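Local coordinates for CELL WALL surface anchor family protein (PDB 2WW8) that serves as the adhesin of the pneumococcal pilus and probably recognises host cells through an integrin-like, metal-binding domain, at residues Asp64-Leu69 with Glu103-Val108; Lys111-Gln116 with Ile729-Lys734; Lys289-Lys294 with Leu494-Ser499. All coordinates share one frame; numbering follows the deposited sequence.

Overall arrangement
The three contacts lie on opposite sides of the centre of a long, multidomain adhesin. Interactions 1 and 2 are neighbours, with centres about 10 Å apart in the first of two prealbumin-like domains, and touch where Glu103 of the first meets Ser113 and Lys731 of the second. Interaction 3 lies about 122 Å from interaction 1 and about 125 Å from interaction 2 between centres, in an antiparallel sheet of the magnesium-bearing region. In sequence, interaction 1 closes first; interaction 2 joins residues 111-116 to 729-734, and interaction 3 is nested within the loop thus closed. The chain therefore runs out to the magnesium-bearing region and returns to complete the domain where it began.

Interaction 1 of 3, residues Asp64-Leu69 with Glu103-Val108; sequences DAVFEL and EAQPPV
A classic beta bulge joins strand 66-71 to the end of strand 97-105, with Ala104 and Gln105 both set opposite Val66. The carbonyl of Val66 is gripped twice: Ala104 N donates to Val66 O over 2.7 Å, in the carbonyl plane, while the bond from Gln105 N to Val66 O is weak at 3.3 Å. In return, Val66 N donates to Gln105 O at 2.8 Å, nearly along the C=O axis (161°). The extra residue moves the register by one, so that Phe67 pairs with Glu103 in a non-hydrogen-bonded antiparallel pair.

Val66 turns CG1 anti to its backbone N (chi1 155°), which brings CG1 to 3.7 Å from Ala104 CB. Its CB lies 3.6 Å from Gln105 CG, the two side chains crossing obliquely on their shared face. In the prealbumin-like fold, strand 66-71 is also bonded to 77-81, and the opposite face of this pairing turns inward: there Phe67, buried against Ile52 and Phe91, brings ring atom CE1 to 3.9 Å from Glu103 CG. Beyond that extended chain, the Glu103 carboxylate lies 29° from the ring plane; OE1 accepts from Ser113 N, and OE2 has a long, weak ion pair with Lys731. Past the bulge, where the chain has turned its corner, Ala65 CB packs 3.9 Å from Pro107 CD.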
loop_
_atom_site.group_PDB
_atom_site.type_symbol
_atom_site.label_atom_id
_atom_site.label_comp_id
_atom_site.label_asym_id
_atom_site.label_seq_id
_atom_site.Cartn_x
_atom_site.Cartn_y
_atom_site.Cartn_z
ATOM N N ASP A 64 33.694 -0.988 44.978
ATOM C CA ASP A 64 34.789 -0.090 45.368
ATOM C C ASP A 64 36.143 -0.230 44.646
ATOM O O ASP A 64 37.109 0.437 45.022
ATOM C CB ASP A 64 34.970 -0.068 46.903
ATOM C CG ASP A 64 33.685 0.287 47.669
ATOM O OD1 ASP A 64 32.697 0.721 47.041
ATOM O OD2 ASP A 64 33.634 0.150 48.918
ATOM N N ALA A 65 36.226 -1.067 43.613
ATOM C CA ALA A 65 37.419 -1.130 42.751
ATOM C C ALA A 65 37.634 0.144 41.912
ATOM O O ALA A 65 36.676 0.881 41.637
ATOM C CB ALA A 65 37.374 -2.376 41.857
ATOM N N VAL A 66 38.879 0.407 41.508
ATOM C CA VAL A 66 39.224 1.684 40.881
ATOM C C VAL A 66 40.072 1.482 39.619
ATOM O O VAL A 66 41.172 0.922 39.689
ATOM C CB VAL A 66 39.821 2.720 41.903
ATOM C CG1 VAL A 66 40.718 3.775 41.241
ATOM C CG2 VAL A 66 38.704 3.413 42.705
ATOM N N PHE A 67 39.544 1.939 38.479
ATOM C CA PHE A 67 40.186 1.723 37.184
ATOM C C PHE A 67 40.652 2.973 36.475
ATOM O O PHE A 67 40.089 4.044 36.660
ATOM C CB PHE A 67 39.276 0.916 36.234
ATOM C CG PHE A 67 39.028 -0.491 36.700
ATOM C CD1 PHE A 67 39.889 -1.520 36.335
ATOM C CD2 PHE A 67 37.949 -0.773 37.537
ATOM C CE1 PHE A 67 39.662 -2.813 36.781
ATOM C CE2 PHE A 67 37.706 -2.066 37.994
ATOM C CZ PHE A 67 38.574 -3.083 37.617
ATOM N N GLU A 68 41.666 2.796 35.633
ATOM C CA GLU A 68 42.205 3.882 34.825
ATOM C C GLU A 68 42.311 3.589 33.339
ATOM O O GLU A 68 42.867 2.572 32.926
ATOM C CB GLU A 68 43.549 4.367 35.378
ATOM C CG GLU A 68 43.313 4.936 36.775
ATOM C CD GLU A 68 44.424 5.823 37.309
ATOM O OE1 GLU A 68 45.531 5.855 36.715
ATOM O OE2 GLU A 68 44.151 6.485 38.338
ATOM N N LEU A 69 41.770 4.513 32.552
ATOM C CA LEU A 69 41.848 4.419 31.101
ATOM C C LEU A 69 42.682 5.569 30.541
ATOM O O LEU A 69 42.337 6.753 30.690
ATOM C CB LEU A 69 40.446 4.400 30.477
ATOM C CG LEU A 69 40.370 4.124 28.974
ATOM C CD1 LEU A 69 40.803 2.697 28.620
ATOM C CD2 LEU A 69 38.963 4.469 28.456
ATOM N N GLU A 103 43.933 -1.555 36.681
ATOM C CA GLU A 103 43.379 -1.479 38.024
ATOM C C GLU A 103 44.297 -0.601 38.913
ATOM O O GLU A 103 45.455 -0.931 39.167
ATOM C CB GLU A 103 43.176 -2.895 38.570
ATOM C CG GLU A 103 42.191 -3.008 39.718
ATOM C CD GLU A 103 42.383 -4.300 40.493
ATOM O OE1 GLU A 103 43.541 -4.817 40.523
ATOM O OE2 GLU A 103 41.390 -4.806 41.079
ATOM N N ALA A 104 43.789 0.545 39.356
ATOM C CA ALA A 104 44.572 1.428 40.208
ATOM C C ALA A 104 44.530 0.907 41.655
ATOM O O ALA A 104 45.573 0.681 42.270
ATOM C CB ALA A 104 44.076 2.874 40.093
ATOM N N GLN A 105 43.329 0.704 42.190
ATOM C CA GLN A 105 43.175 -0.029 43.445
ATOM C C GLN A 105 42.114 -1.139 43.335
ATOM O O GLN A 105 41.090 -0.938 42.687
ATOM C CB GLN A 105 42.942 0.924 44.625
ATOM C CG GLN A 105 41.546 1.502 44.776
ATOM C CD GLN A 105 41.398 2.308 46.058
ATOM O OE1 GLN A 105 42.311 3.022 46.466
ATOM N NE2 GLN A 105 40.235 2.210 46.694
ATOM N N PRO A 106 42.375 -2.324 43.925
ATOM C CA PRO A 106 41.410 -3.431 44.061
ATOM C C PRO A 106 40.458 -3.227 45.248
ATOM O O PRO A 106 40.741 -2.355 46.072
ATOM C CB PRO A 106 42.314 -4.646 44.310
ATOM C CG PRO A 106 43.519 -4.086 44.983
ATOM C CD PRO A 106 43.730 -2.720 44.368
ATOM N N PRO A 107 39.356 -4.003 45.357
ATOM C CA PRO A 107 38.501 -3.902 46.554
ATOM C C PRO A 107 39.260 -4.300 47.815
ATOM O O PRO A 107 40.284 -4.986 47.716
ATOM C CB PRO A 107 37.379 -4.917 46.306
ATOM C CG PRO A 107 37.417 -5.234 44.844
ATOM C CD PRO A 107 38.834 -4.986 44.387
ATOM N N VAL A 108 38.778 -3.866 48.978
ATOM C CA VAL A 108 39.437 -4.211 50.237
ATOM C C VAL A 108 39.247 -5.709 50.484
ATOM O O VAL A 108 38.135 -6.226 50.341
ATOM C CB VAL A 108 38.978 -3.323 51.428
ATOM C CG1 VAL A 108 39.654 -1.944 51.345
ATOM C CG2 VAL A 108 37.451 -3.191 51.503
#

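Interaction 2 of 3, residues Lys111-Gln116 with Ile729-Lys734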
loop_
_atom_site.group_PDB
_atom_site.type_symbol
_atom_site.label_atom_id
_atom_site.label_comp_id
_atom_site.label_asym_id
_atom_site.label_seq_id
_atom_site.Cartn_x
_atom_site.Cartn_y
_atom_site.Cartn_z
ATOM N N LYS A 111 43.642 -9.230 46.356
ATOM C CA LYS A 111 44.914 -8.979 45.667
ATOM C C LYS A 111 44.774 -7.983 44.518
ATOM O O LYS A 111 43.721 -7.956 43.869
ATOM C CB LYS A 111 45.465 -10.280 45.071
ATOM C CG LYS A 111 46.552 -11.004 45.862
ATOM C CD LYS A 111 46.815 -12.293 45.099
ATOM C CE LYS A 111 47.714 -13.246 45.838
ATOM N NZ LYS A 111 47.650 -14.520 45.086
ATOM N N PRO A 112 45.823 -7.178 44.249
ATOM C CA PRO A 112 45.798 -6.334 43.046
ATOM C C PRO A 112 45.947 -7.222 41.813
ATOM O O PRO A 112 46.335 -8.390 41.957
ATOM C CB PRO A 112 47.019 -5.420 43.215
ATOM C CG PRO A 112 47.949 -6.201 44.091
ATOM C CD PRO A 112 47.068 -6.997 45.019
ATOM N N SER A 113 45.612 -6.686 40.636
ATOM C CA SER A 113 45.796 -7.389 39.368
ATOM C C SER A 113 47.168 -7.091 38.741
ATOM O O SER A 113 47.596 -5.938 38.685
ATOM C CB SER A 113 44.667 -7.011 38.408
ATOM O OG SER A 113 44.967 -7.396 37.078
ATOM N N THR A 114 47.865 -8.120 38.265
ATOM C CA THR A 114 49.156 -7.910 37.601
ATOM C C THR A 114 48.992 -7.555 36.115
ATOM O O THR A 114 49.978 -7.392 35.388
ATOM C CB THR A 114 50.089 -9.144 37.760
ATOM O OG1 THR A 114 49.302 -10.343 37.720
ATOM C CG2 THR A 114 50.880 -9.092 39.077
ATOM N N LYS A 115 47.741 -7.422 35.674
ATOM C CA LYS A 115 47.399 -7.377 34.252
ATOM C C LYS A 115 46.931 -5.993 33.802
ATOM O O LYS A 115 46.156 -5.307 34.478
ATOM C CB LYS A 115 46.363 -8.460 33.926
ATOM C CG LYS A 115 46.141 -8.798 32.451
ATOM C CD LYS A 115 44.967 -9.781 32.335
ATOM C CE LYS A 115 44.452 -10.025 30.915
ATOM N NZ LYS A 115 45.448 -10.543 29.944
ATOM N N GLN A 116 47.459 -5.602 32.647
ATOM C CA GLN A 116 47.087 -4.374 31.964
ATOM C C GLN A 116 46.371 -4.736 30.661
ATOM O O GLN A 116 46.884 -5.516 29.858
ATOM C CB GLN A 116 48.352 -3.589 31.636
ATOM C CG GLN A 116 48.999 -2.854 32.790
ATOM C CD GLN A 116 49.964 -1.797 32.277
ATOM O OE1 GLN A 116 50.881 -2.102 31.513
ATOM N NE2 GLN A 116 49.749 -0.547 32.673
ATOM N N ILE A 729 36.322 -9.798 36.059
ATOM C CA ILE A 729 37.562 -10.174 36.746
ATOM C C ILE A 729 37.276 -10.977 38.001
ATOM O O ILE A 729 36.590 -10.511 38.916
ATOM C CB ILE A 729 38.483 -8.990 37.032
ATOM C CG1 ILE A 729 39.188 -8.590 35.731
ATOM C CG2 ILE A 729 39.529 -9.405 38.057
ATOM C CD1 ILE A 729 39.598 -7.138 35.683
ATOM N N SER A 730 37.788 -12.205 37.977
ATOM C CA SER A 730 37.867 -13.036 39.174
ATOM C C SER A 730 39.059 -12.649 40.057
ATOM O O SER A 730 40.220 -12.835 39.698
ATOM C CB SER A 730 37.930 -14.510 38.783
ATOM O OG SER A 730 36.637 -14.913 38.396
ATOM N N LYS A 731 38.771 -12.100 41.228
ATOM C CA LYS A 731 39.838 -11.585 42.080
ATOM C C LYS A 731 40.257 -12.642 43.123
ATOM O O LYS A 731 39.418 -13.457 43.542
ATOM C CB LYS A 731 39.361 -10.255 42.676
ATOM C CG LYS A 731 39.476 -9.045 41.748
ATOM C CD LYS A 731 40.441 -7.965 42.302
ATOM C CE LYS A 731 41.899 -8.036 41.815
ATOM N NZ LYS A 731 42.178 -8.083 40.333
ATOM N N GLU A 732 41.539 -12.660 43.511
ATOM C CA GLU A 732 42.019 -13.563 44.583
ATOM C C GLU A 732 42.037 -12.839 45.933
ATOM O O GLU A 732 42.671 -11.788 46.077
ATOM C CB GLU A 732 43.426 -14.159 44.342
ATOM C CG GLU A 732 43.829 -14.516 42.902
ATOM C CD GLU A 732 43.354 -15.898 42.437
ATOM O OE1 GLU A 732 43.663 -16.906 43.116
ATOM O OE2 GLU A 732 42.684 -15.985 41.371
ATOM N N LYS A 733 41.337 -13.399 46.915
ATOM C CA LYS A 733 41.476 -12.932 48.294
ATOM C C LYS A 733 42.964 -12.774 48.643
ATOM O O LYS A 733 43.770 -13.674 48.388
ATOM C CB LYS A 733 40.822 -13.927 49.250
ATOM C CG LYS A 733 40.297 -13.326 50.539
ATOM C CD LYS A 733 38.801 -13.068 50.462
ATOM C CE LYS A 733 38.182 -13.194 51.842
ATOM N NZ LYS A 733 36.725 -13.429 51.704
ATOM N N LYS A 734 43.346 -11.622 49.187
ATOM C CA LYS A 734 44.729 -11.462 49.656
ATOM C C LYS A 734 44.950 -12.013 51.054
ATOM O O LYS A 734 44.092 -11.928 51.938
ATOM C CB LYS A 734 45.290 -10.045 49.495
ATOM C CG LYS A 734 44.507 -8.908 50.133
ATOM C CD LYS A 734 45.240 -8.304 51.326
ATOM C CE LYS A 734 46.399 -7.404 50.933
ATOM N NZ LYS A 734 47.368 -8.166 50.104
#
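Only one hydrogen bond links the loop 111-116 to the segment 729-734, but it is well formed. Lys111 N donates to Glu732 O over 2.8 Å, with an N-H...O angle of 164°, and the donor lies almost on the C=O axis. It joins backbone to backbone.

A second hydrogen bond shapes the loop from within. Ser113 holds OG anti to its own backbone N (chi1 166°), where OG accepts from Lys115 N at 3.1 Å; this is an ST turn.

Further contact is made by aliphatic parts of polar residues. Lys111 is extended beyond CG and crosses Glu732 obliquely, with Lys111 CD 3.9 Å from Glu732 CB. On its way it also passes Lys734, whose CB is 4.0 Å from Lys111 CG and 3.6 Å from Lys111 N.

Charge plays a looser part. Lys731 NZ lies 3.3 Å from Ser113 CB, and its ion pair with Glu103 OE2, beside the loop, is long and weak. Lys111 NZ and Glu732 OE1 are 5.0 Å apart and not in contact, so any attraction between them is probably modest. Lys733 starts away from the loop at CB, and its NZ forms a salt bridge with Glu57.

Strand 724-730, which leads into this contact, lies parallel to strand 48-55 and antiparallel to 135-137, so that a segment some 600 residues further along the chain completes the first prealbumin-like domain, with the intervening chain inserted between. Ile729 and Lys731 bond to the backbone of Thr55, and beyond Lys734, itself bonded to Gly109, the chain enters strand 736-744 of the next prealbumin-like domain.

Interaction 3 of 3, residues Lys289-Lys294 with Leu494-Ser499; sequences KGVADK and LNWRES
Two strand ends, of 284-292 and 489-496, pair in a separate antiparallel sheet beside the magnesium-bearing domain. That domain's five-stranded parallel sheet and its magnesium site at Ser234, Ser236 and Asp387 are consistent with an integrin-like von Willebrand A fold. Ala292 and Asn495 form a hydrogen-bonded pair: Ala292 N donates to Asn495 O at 3.0 Å, and Asn495 N to Ala292 O at 2.9 Å, nearly along the C=O axis.

Apolar packing lies beside this pair. Val291 directs its two methyls to different neighbours, CG2 to Leu494 CD2 at 3.8 Å and CG1 to Trp496 CE3 at 4.2 Å; Leu299 backs both Val291 and Leu494.

The polar grip comes from Arg497. Its CG takes the crowded position between backbone N and carbonyl carbon (chi1 82°), and the chain then runs extended to NE along Gly290. Arg497 NH1 donates to a lone pair of Gly290 O at 3.1 Å, the oxygen lying 7° out of the guanidinium plane, while Lys289 N sits over one face. NH1 also forms a salt bridge with Asp444. Gly290 O takes a second bond from a water at 2.8 Å, and that water's oxygen accepts from Arg497 N at 3.0 Å.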
loop_
_atom_site.group_PDB
_atom_site.type_symbol
_atom_site.label_atom_id
_atom_site.label_comp_id
_atom_site.label_asym_id
_atom_site.label_seq_id
_atom_site.Cartn_x
_atom_site.Cartn_y
_atom_site.Cartn_z
ATOM N N LYS A 289 -51.506 3.870 -24.951
ATOM C CA LYS A 289 -51.469 2.506 -25.451
ATOM C C LYS A 289 -52.870 2.064 -25.894
ATOM O O LYS A 289 -53.841 2.780 -25.634
ATOM C CB LYS A 289 -51.036 1.604 -24.299
ATOM C CG LYS A 289 -49.603 1.789 -23.869
ATOM C CD LYS A 289 -48.600 1.345 -24.886
ATOM C CE LYS A 289 -47.235 1.803 -24.357
ATOM N NZ LYS A 289 -46.115 1.215 -25.214
ATOM N N GLY A 290 -52.954 0.929 -26.589
ATOM C CA GLY A 290 -54.256 0.361 -26.899
ATOM C C GLY A 290 -54.569 0.540 -28.382
ATOM O O GLY A 290 -53.818 1.158 -29.189
ATOM N N VAL A 291 -55.711 -0.043 -28.705
ATOM C CA VAL A 291 -56.245 -0.085 -30.071
ATOM C C VAL A 291 -57.544 0.714 -30.083
ATOM O O VAL A 291 -57.770 1.541 -29.197
ATOM C CB VAL A 291 -56.420 -1.511 -30.504
ATOM C CG1 VAL A 291 -55.034 -2.130 -30.722
ATOM C CG2 VAL A 291 -57.348 -2.308 -29.513
ATOM N N ALA A 292 -58.360 0.533 -31.117
ATOM C CA ALA A 292 -59.567 1.339 -31.202
ATOM C C ALA A 292 -60.658 0.490 -31.867
ATOM O O ALA A 292 -60.342 -0.464 -32.574
ATOM C CB ALA A 292 -59.284 2.623 -32.027
ATOM N N ASP A 293 -61.918 0.844 -31.677
ATOM C CA ASP A 293 -62.933 0.152 -32.438
ATOM C C ASP A 293 -63.050 0.831 -33.820
ATOM O O ASP A 293 -62.299 1.762 -34.138
ATOM C CB ASP A 293 -64.288 0.108 -31.719
ATOM C CG ASP A 293 -65.008 1.467 -31.606
ATOM O OD1 ASP A 293 -64.575 2.470 -32.225
ATOM O OD2 ASP A 293 -66.032 1.477 -30.877
ATOM N N LYS A 294 -63.966 0.352 -34.658
ATOM C CA LYS A 294 -64.035 0.934 -36.008
ATOM C C LYS A 294 -64.488 2.425 -36.114
ATOM O O LYS A 294 -64.316 3.004 -37.176
ATOM C CB LYS A 294 -64.878 0.049 -36.946
ATOM C CG LYS A 294 -64.199 -1.299 -37.324
ATOM C CD LYS A 294 -65.233 -2.362 -37.871
ATOM C CE LYS A 294 -65.581 -2.325 -39.396
ATOM N NZ LYS A 294 -64.318 -2.303 -40.191
ATOM N N LEU A 494 -61.478 -4.930 -33.823
ATOM C CA LEU A 494 -60.336 -4.090 -33.519
ATOM C C LEU A 494 -59.563 -3.509 -34.708
ATOM O O LEU A 494 -59.306 -4.223 -35.698
ATOM C CB LEU A 494 -59.319 -4.836 -32.644
ATOM C CG LEU A 494 -59.851 -5.467 -31.353
ATOM C CD1 LEU A 494 -58.799 -6.347 -30.698
ATOM C CD2 LEU A 494 -60.459 -4.396 -30.381
ATOM N N ASN A 495 -59.128 -2.265 -34.536
ATOM C CA ASN A 495 -58.313 -1.581 -35.537
ATOM C C ASN A 495 -57.129 -1.017 -34.769
ATOM O O ASN A 495 -57.236 -0.729 -33.562
ATOM C CB ASN A 495 -59.024 -0.374 -36.187
ATOM C CG ASN A 495 -59.991 -0.732 -37.288
ATOM O OD1 ASN A 495 -60.177 -1.880 -37.688
ATOM N ND2 ASN A 495 -60.623 0.308 -37.817
ATOM N N TRP A 496 -55.979 -0.857 -35.440
ATOM C CA TRP A 496 -54.885 -0.073 -34.791
ATOM C C TRP A 496 -55.336 1.420 -34.612
ATOM O O TRP A 496 -56.054 1.959 -35.483
ATOM C CB TRP A 496 -53.649 -0.069 -35.732
ATOM C CG TRP A 496 -53.182 -1.424 -36.007
ATOM C CD1 TRP A 496 -53.294 -2.108 -37.181
ATOM C CD2 TRP A 496 -52.535 -2.319 -35.077
ATOM N NE1 TRP A 496 -52.794 -3.367 -37.039
ATOM C CE2 TRP A 496 -52.301 -3.518 -35.768
ATOM C CE3 TRP A 496 -52.139 -2.211 -33.734
ATOM C CZ2 TRP A 496 -51.682 -4.630 -35.178
ATOM C CZ3 TRP A 496 -51.522 -3.310 -33.139
ATOM C CH2 TRP A 496 -51.300 -4.503 -33.869
ATOM N N ARG A 497 -54.978 2.076 -33.512
ATOM C CA ARG A 497 -55.318 3.495 -33.328
ATOM C C ARG A 497 -54.571 4.407 -34.320
ATOM O O ARG A 497 -53.498 4.018 -34.840
ATOM C CB ARG A 497 -55.144 3.901 -31.840
ATOM C CG ARG A 497 -53.740 4.221 -31.415
ATOM C CD ARG A 497 -53.719 4.601 -29.919
ATOM N NE ARG A 497 -52.463 5.219 -29.493
ATOM C CZ ARG A 497 -51.427 4.544 -29.017
ATOM N NH1 ARG A 497 -51.490 3.217 -28.931
ATOM N NH2 ARG A 497 -50.301 5.186 -28.676
ATOM N N GLU A 498 -55.201 5.553 -34.636
ATOM C CA GLU A 498 -54.728 6.466 -35.641
ATOM C C GLU A 498 -53.196 6.688 -35.551
ATOM O O GLU A 498 -52.509 6.638 -36.542
ATOM C CB GLU A 498 -55.391 7.837 -35.495
ATOM C CG GLU A 498 -55.158 8.677 -36.745
ATOM C CD GLU A 498 -53.788 9.425 -36.749
ATOM O OE1 GLU A 498 -53.301 9.732 -35.628
ATOM O OE2 GLU A 498 -53.161 9.730 -37.821
ATOM N N SER A 499 -52.691 6.969 -34.363
ATOM C CA SER A 499 -51.276 7.360 -34.232
ATOM C C SER A 499 -50.252 6.256 -34.545
ATOM O O SER A 499 -49.074 6.552 -34.642
ATOM C CB SER A 499 -51.076 7.962 -32.846
ATOM O OG SER A 499 -51.026 6.903 -31.922
HETATM O O HOH W 1 -52.995 0.525 -31.795
#